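Local structure of uncharacterized RNA methyltransferase pyrab10780 (Pyrococcus abyssi, 2JJQ) at residues E204-L217 with F224-S236. The protein methylates C5 of uridine 54 in tRNA, using S-adenosyl-L-methionine as the methyl donor and giving 5-methyluridine. Residues are numbered along the deposited sequence; the frame is centred on the assembly and turned at random.
Sequences EEVMVNFVTKEGNL and FDFDSIYWSVNRS
Met207 to Thr212 pair in parallel with Ser228 to Val233, the two strand axes 4.5 Å apart at closest, and backbone bonds run as an unbroken ladder from Ser228 N to Val206 O up to Asn234 N to Thr212 O. Before the first rung, Asp227 OD2 takes the backbone N of Val206 at 2.9 Å, from above its carboxylate plane. Phe226 lays one ring face against CG1 of Val206, a CH-pi contact 3.7 Å to the ring centroid. On the sheet face of Val208 and Phe210, CZ of Phe210 pushes against a face of the Phe224 ring near its rim, the planes inclined at 56°. Trp231 is pinned in two ways: NE1 donates to Thr212 OG1 at 2.8 Å, nearly straight (168°) and in the indole plane, while Leu217 CB sits over the centre of the six-membered ring. That hydroxyl donates to Lys213 O, which fixes its rotation. On the opposite sheet face, Ser232 OG donates to Asn209 OD1 at 2.8 Å, and a water joins the same hydroxyl to Asn209 ND2. Met207, bent at chi3 (-69°), sets CE 3.9 Å from CE2 of Tyr230, with SD obliquely beside the ring, a Met-aromatic contact. Tyr230 OH is hydrogen-bonded to Glu252 O. The strands are third and fourth of five in a mixed sheet, its one parallel pair, with antiparallel 192-199 beside 206-212 and antiparallel edge strand 244-250 beside 228-233.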
loop_
_atom_site.group_PDB
_atom_site.type_symbol
_atom_site.label_atom_id
_atom_site.label_comp_id
_atom_site.label_asym_id
_atom_site.label_seq_id
_atom_site.Cartn_x
_atom_site.Cartn_y
_atom_site.Cartn_z
ATOM N N GLU A 204 -16.316 -4.507 9.248
ATOM C CA GLU A 204 -16.620 -3.266 9.952
ATOM C C GLU A 204 -15.859 -3.099 11.285
ATOM O O GLU A 204 -16.252 -2.324 12.110
ATOM C CB GLU A 204 -18.119 -3.073 10.118
ATOM C CG GLU A 204 -18.837 -3.201 8.795
ATOM C CD GLU A 204 -20.334 -2.950 8.885
ATOM O OE1 GLU A 204 -21.012 -3.593 9.711
ATOM O OE2 GLU A 204 -20.835 -2.129 8.101
ATOM N N GLU A 205 -14.785 -3.824 11.501
ATOM C CA GLU A 205 -14.070 -3.663 12.766
ATOM C C GLU A 205 -13.073 -2.525 12.573
ATOM O O GLU A 205 -12.542 -2.381 11.470
ATOM C CB GLU A 205 -13.333 -4.929 13.092
ATOM C CG GLU A 205 -14.310 -5.990 13.504
ATOM C CD GLU A 205 -13.714 -7.305 13.868
ATOM O OE1 GLU A 205 -12.463 -7.505 13.866
ATOM O OE2 GLU A 205 -14.564 -8.163 14.193
ATOM N N VAL A 206 -12.806 -1.764 13.644
ATOM C CA VAL A 206 -11.922 -0.623 13.549
ATOM C C VAL A 206 -10.901 -0.701 14.669
ATOM O O VAL A 206 -11.251 -0.980 15.827
ATOM C CB VAL A 206 -12.694 0.675 13.744
ATOM C CG1 VAL A 206 -11.781 1.893 13.534
ATOM C CG2 VAL A 206 -13.846 0.709 12.755
ATOM N N MET A 207 -9.653 -0.453 14.325
ATOM C CA MET A 207 -8.554 -0.373 15.293
ATOM C C MET A 207 -7.919 1.022 15.262
ATOM O O MET A 207 -7.705 1.596 14.187
ATOM C CB MET A 207 -7.496 -1.409 14.907
ATOM C CG MET A 207 -6.137 -1.212 15.688
ATOM S SD MET A 207 -4.939 -2.444 15.118
ATOM C CE MET A 207 -5.715 -3.920 15.807
ATOM N N VAL A 208 -7.653 1.601 16.440
ATOM C CA VAL A 208 -6.947 2.876 16.486
ATOM C C VAL A 208 -5.683 2.633 17.280
ATOM O O VAL A 208 -5.706 1.890 18.257
ATOM C CB VAL A 208 -7.792 4.012 17.034
ATOM C CG1 VAL A 208 -8.154 3.765 18.479
ATOM C CG2 VAL A 208 -7.049 5.344 16.882
ATOM N N ASN A 209 -4.579 3.221 16.842
ATOM C CA ASN A 209 -3.300 3.035 17.486
ATOM C C ASN A 209 -2.688 4.421 17.719
ATOM O O ASN A 209 -2.480 5.177 16.772
ATOM C CB ASN A 209 -2.380 2.189 16.583
ATOM C CG ASN A 209 -0.973 2.015 17.150
ATOM O OD1 ASN A 209 -0.773 2.009 18.357
ATOM N ND2 ASN A 209 0.002 1.809 16.273
ATOM N N PHE A 210 -2.450 4.758 18.977
ATOM C CA PHE A 210 -1.809 6.030 19.381
ATOM C C PHE A 210 -0.353 5.788 19.536
ATOM O O PHE A 210 0.077 5.012 20.406
ATOM C CB PHE A 210 -2.451 6.555 20.701
ATOM C CG PHE A 210 -3.941 6.790 20.551
ATOM C CD1 PHE A 210 -4.409 7.794 19.692
ATOM C CD2 PHE A 210 -4.859 5.962 21.174
ATOM C CE1 PHE A 210 -5.798 8.000 19.492
ATOM C CE2 PHE A 210 -6.240 6.160 20.970
ATOM C CZ PHE A 210 -6.694 7.168 20.129
ATOM N N VAL A 211 0.446 6.424 18.670
ATOM C CA VAL A 211 1.875 6.275 18.758
ATOM C C VAL A 211 2.414 7.503 19.477
ATOM O O VAL A 211 2.113 8.620 19.085
ATOM C CB VAL A 211 2.521 6.178 17.328
ATOM C CG1 VAL A 211 4.003 6.022 17.414
ATOM C CG2 VAL A 211 1.847 5.017 16.460
ATOM N N THR A 212 3.210 7.275 20.523
ATOM C CA THR A 212 3.669 8.320 21.402
ATOM C C THR A 212 5.156 8.163 21.734
ATOM O O THR A 212 5.814 7.152 21.419
ATOM C CB THR A 212 2.890 8.272 22.739
ATOM O OG1 THR A 212 3.430 7.216 23.527
ATOM C CG2 THR A 212 1.337 8.045 22.522
ATOM N N LYS A 213 5.706 9.188 22.377
ATOM C CA LYS A 213 6.973 9.021 23.036
ATOM C C LYS A 213 6.732 8.457 24.460
ATOM O O LYS A 213 5.596 8.099 24.831
ATOM C CB LYS A 213 7.723 10.363 23.031
ATOM C CG LYS A 213 7.932 10.914 21.609
ATOM C CD LYS A 213 8.676 9.961 20.668
ATOM C CE LYS A 213 10.143 9.825 20.999
ATOM N NZ LYS A 213 10.885 8.872 20.095
ATOM N N GLU A 214 7.789 8.352 25.253
ATOM C CA GLU A 214 7.669 7.864 26.634
ATOM C C GLU A 214 6.726 8.766 27.437
ATOM O O GLU A 214 6.674 9.986 27.254
ATOM C CB GLU A 214 9.069 7.753 27.274
ATOM C CG GLU A 214 10.037 6.708 26.622
ATOM C CD GLU A 214 10.765 7.220 25.348
ATOM O OE1 GLU A 214 10.437 8.341 24.845
ATOM O OE2 GLU A 214 11.684 6.494 24.852
ATOM N N GLY A 215 5.919 8.179 28.301
ATOM C CA GLY A 215 4.864 8.955 28.899
ATOM C C GLY A 215 3.786 8.020 29.401
ATOM O O GLY A 215 3.986 6.813 29.485
ATOM N N ASN A 216 2.638 8.592 29.702
ATOM C CA ASN A 216 1.504 7.855 30.230
ATOM C C ASN A 216 0.245 8.283 29.490
ATOM O O ASN A 216 -0.231 9.412 29.628
ATOM C CB ASN A 216 1.399 8.176 31.738
ATOM C CG ASN A 216 2.709 7.869 32.496
ATOM O OD1 ASN A 216 3.471 8.783 32.884
ATOM N ND2 ASN A 216 2.989 6.582 32.680
ATOM N N LEU A 217 -0.305 7.393 28.676
ATOM C CA LEU A 217 -1.476 7.752 27.907
ATOM C C LEU A 217 -2.699 7.678 28.838
ATOM O O LEU A 217 -2.932 6.632 29.463
ATOM C CB LEU A 217 -1.658 6.734 26.761
ATOM C CG LEU A 217 -2.781 7.090 25.788
ATOM C CD1 LEU A 217 -2.446 8.336 24.942
ATOM C CD2 LEU A 217 -3.127 5.864 24.892
ATOM N N PHE A 224 -13.235 6.587 22.850
ATOM C CA PHE A 224 -13.380 5.819 21.593
ATOM C C PHE A 224 -14.200 4.566 21.805
ATOM O O PHE A 224 -14.113 3.959 22.862
ATOM C CB PHE A 224 -11.999 5.425 21.044
ATOM C CG PHE A 224 -11.158 6.606 20.693
ATOM C CD1 PHE A 224 -11.182 7.108 19.404
ATOM C CD2 PHE A 224 -10.410 7.270 21.678
ATOM C CE1 PHE A 224 -10.469 8.211 19.061
ATOM C CE2 PHE A 224 -9.671 8.391 21.348
ATOM C CZ PHE A 224 -9.728 8.886 20.046
ATOM N N ASP A 225 -14.977 4.198 20.785
ATOM C CA ASP A 225 -15.824 3.016 20.832
ATOM C C ASP A 225 -15.404 1.944 19.821
ATOM O O ASP A 225 -16.173 1.005 19.548
ATOM C CB ASP A 225 -17.284 3.392 20.558
ATOM C CG ASP A 225 -17.867 4.230 21.645
ATOM O OD1 ASP A 225 -17.881 3.732 22.823
ATOM O OD2 ASP A 225 -18.270 5.398 21.333
ATOM N N PHE A 226 -14.175 2.022 19.339
ATOM C CA PHE A 226 -13.735 1.112 18.291
ATOM C C PHE A 226 -13.417 -0.267 18.882
ATOM O O PHE A 226 -13.217 -0.433 20.103
ATOM C CB PHE A 226 -12.498 1.700 17.576
ATOM C CG PHE A 226 -12.772 2.965 16.843
ATOM C CD1 PHE A 226 -13.951 3.121 16.088
ATOM C CD2 PHE A 226 -11.828 4.015 16.889
ATOM C CE1 PHE A 226 -14.185 4.314 15.385
ATOM C CE2 PHE A 226 -12.051 5.208 16.202
ATOM C CZ PHE A 226 -13.249 5.368 15.454
ATOM N N ASP A 227 -13.399 -1.284 18.033
ATOM C CA ASP A 227 -13.148 -2.647 18.502
ATOM C C ASP A 227 -11.797 -2.848 19.175
ATOM O O ASP A 227 -11.659 -3.702 20.056
ATOM C CB ASP A 227 -13.200 -3.574 17.298
ATOM C CG ASP A 227 -14.480 -3.374 16.501
ATOM O OD1 ASP A 227 -15.357 -4.253 16.644
ATOM O OD2 ASP A 227 -14.600 -2.336 15.804
ATOM N N SER A 228 -10.777 -2.122 18.726
ATOM C CA SER A 228 -9.421 -2.290 19.295
ATOM C C SER A 228 -8.813 -0.879 19.468
ATOM O O SER A 228 -8.910 -0.054 18.527
ATOM C CB SER A 228 -8.555 -3.150 18.328
ATOM O OG SER A 228 -7.213 -3.258 18.780
ATOM N N ILE A 229 -8.264 -0.565 20.655
ATOM C CA ILE A 229 -7.495 0.649 20.877
ATOM C C ILE A 229 -6.100 0.220 21.337
ATOM O O ILE A 229 -5.969 -0.578 22.247
ATOM C CB ILE A 229 -8.097 1.532 21.964
ATOM C CG1 ILE A 229 -9.534 1.917 21.606
ATOM C CG2 ILE A 229 -7.156 2.752 22.181
ATOM C CD1 ILE A 229 -10.368 2.318 22.851
ATOM N N TYR A 230 -5.062 0.719 20.685
ATOM C CA TYR A 230 -3.703 0.388 21.022
ATOM C C TYR A 230 -2.968 1.665 21.402
ATOM O O TYR A 230 -3.283 2.759 20.873
ATOM C CB TYR A 230 -2.995 -0.186 19.810
ATOM C CG TYR A 230 -2.967 -1.700 19.792
ATOM C CD1 TYR A 230 -1.854 -2.405 20.304
ATOM C CD2 TYR A 230 -4.015 -2.413 19.274
ATOM C CE1 TYR A 230 -1.794 -3.765 20.288
ATOM C CE2 TYR A 230 -3.970 -3.805 19.243
ATOM C CZ TYR A 230 -2.842 -4.484 19.729
ATOM O OH TYR A 230 -2.802 -5.883 19.696
ATOM N N TRP A 231 -2.028 1.513 22.330
ATOM C CA TRP A 231 -1.036 2.517 22.641
ATOM C C TRP A 231 0.335 1.916 22.338
ATOM O O TRP A 231 0.671 0.871 22.881
ATOM C CB TRP A 231 -1.133 2.893 24.125
ATOM C CG TRP A 231 -0.048 3.816 24.589
ATOM C CD1 TRP A 231 0.686 4.724 23.837
ATOM C CD2 TRP A 231 0.438 3.909 25.921
ATOM N NE1 TRP A 231 1.596 5.388 24.660
ATOM C CE2 TRP A 231 1.472 4.892 25.938
ATOM C CE3 TRP A 231 0.052 3.302 27.130
ATOM C CZ2 TRP A 231 2.127 5.265 27.123
ATOM C CZ3 TRP A 231 0.738 3.645 28.298
ATOM C CH2 TRP A 231 1.762 4.613 28.283
ATOM N N SER A 232 1.113 2.570 21.465
ATOM C CA SER A 232 2.439 2.125 21.081
ATOM C C SER A 232 3.399 3.273 21.400
ATOM O O SER A 232 3.054 4.422 21.244
ATOM C CB SER A 232 2.530 1.826 19.589
ATOM O OG SER A 232 1.600 0.813 19.207
ATOM N N VAL A 233 4.601 2.933 21.821
ATOM C CA VAL A 233 5.602 3.926 22.189
ATOM C C VAL A 233 6.774 3.773 21.237
ATOM O O VAL A 233 7.431 2.722 21.164
ATOM C CB VAL A 233 6.067 3.800 23.639
ATOM C CG1 VAL A 233 7.217 4.777 23.894
ATOM C CG2 VAL A 233 4.927 4.089 24.578
ATOM N N ASN A 234 6.989 4.816 20.455
ATOM C CA ASN A 234 8.106 4.821 19.534
ATOM C C ASN A 234 9.320 5.237 20.350
ATOM O O ASN A 234 9.492 6.427 20.680
ATOM C CB ASN A 234 7.883 5.774 18.360
ATOM C CG ASN A 234 9.189 6.081 17.621
ATOM O OD1 ASN A 234 10.103 5.259 17.670
ATOM N ND2 ASN A 234 9.298 7.274 16.998
ATOM N N ARG A 235 10.147 4.258 20.705
ATOM C CA ARG A 235 11.362 4.539 21.508
ATOM C C ARG A 235 12.649 4.837 20.703
ATOM O O ARG A 235 13.741 4.999 21.289
ATOM C CB ARG A 235 11.627 3.386 22.471
ATOM C CG ARG A 235 10.535 3.225 23.493
ATOM C CD ARG A 235 10.951 2.403 24.685
ATOM N NE ARG A 235 9.890 2.474 25.680
ATOM C CZ ARG A 235 8.821 1.674 25.699
ATOM N NH1 ARG A 235 8.664 0.728 24.786
ATOM N NH2 ARG A 235 7.904 1.816 26.638
ATOM N N SER A 236 12.530 4.926 19.385
ATOM C CA SER A 236 13.657 5.276 18.511
ATOM C C SER A 236 13.612 6.762 18.175
ATOM O O SER A 236 12.614 7.423 18.437
ATOM C CB SER A 236 13.547 4.487 17.226
ATOM O OG SER A 236 12.574 5.077 16.386
HETATM O O HOH W 1 2.835 0.560 16.781
#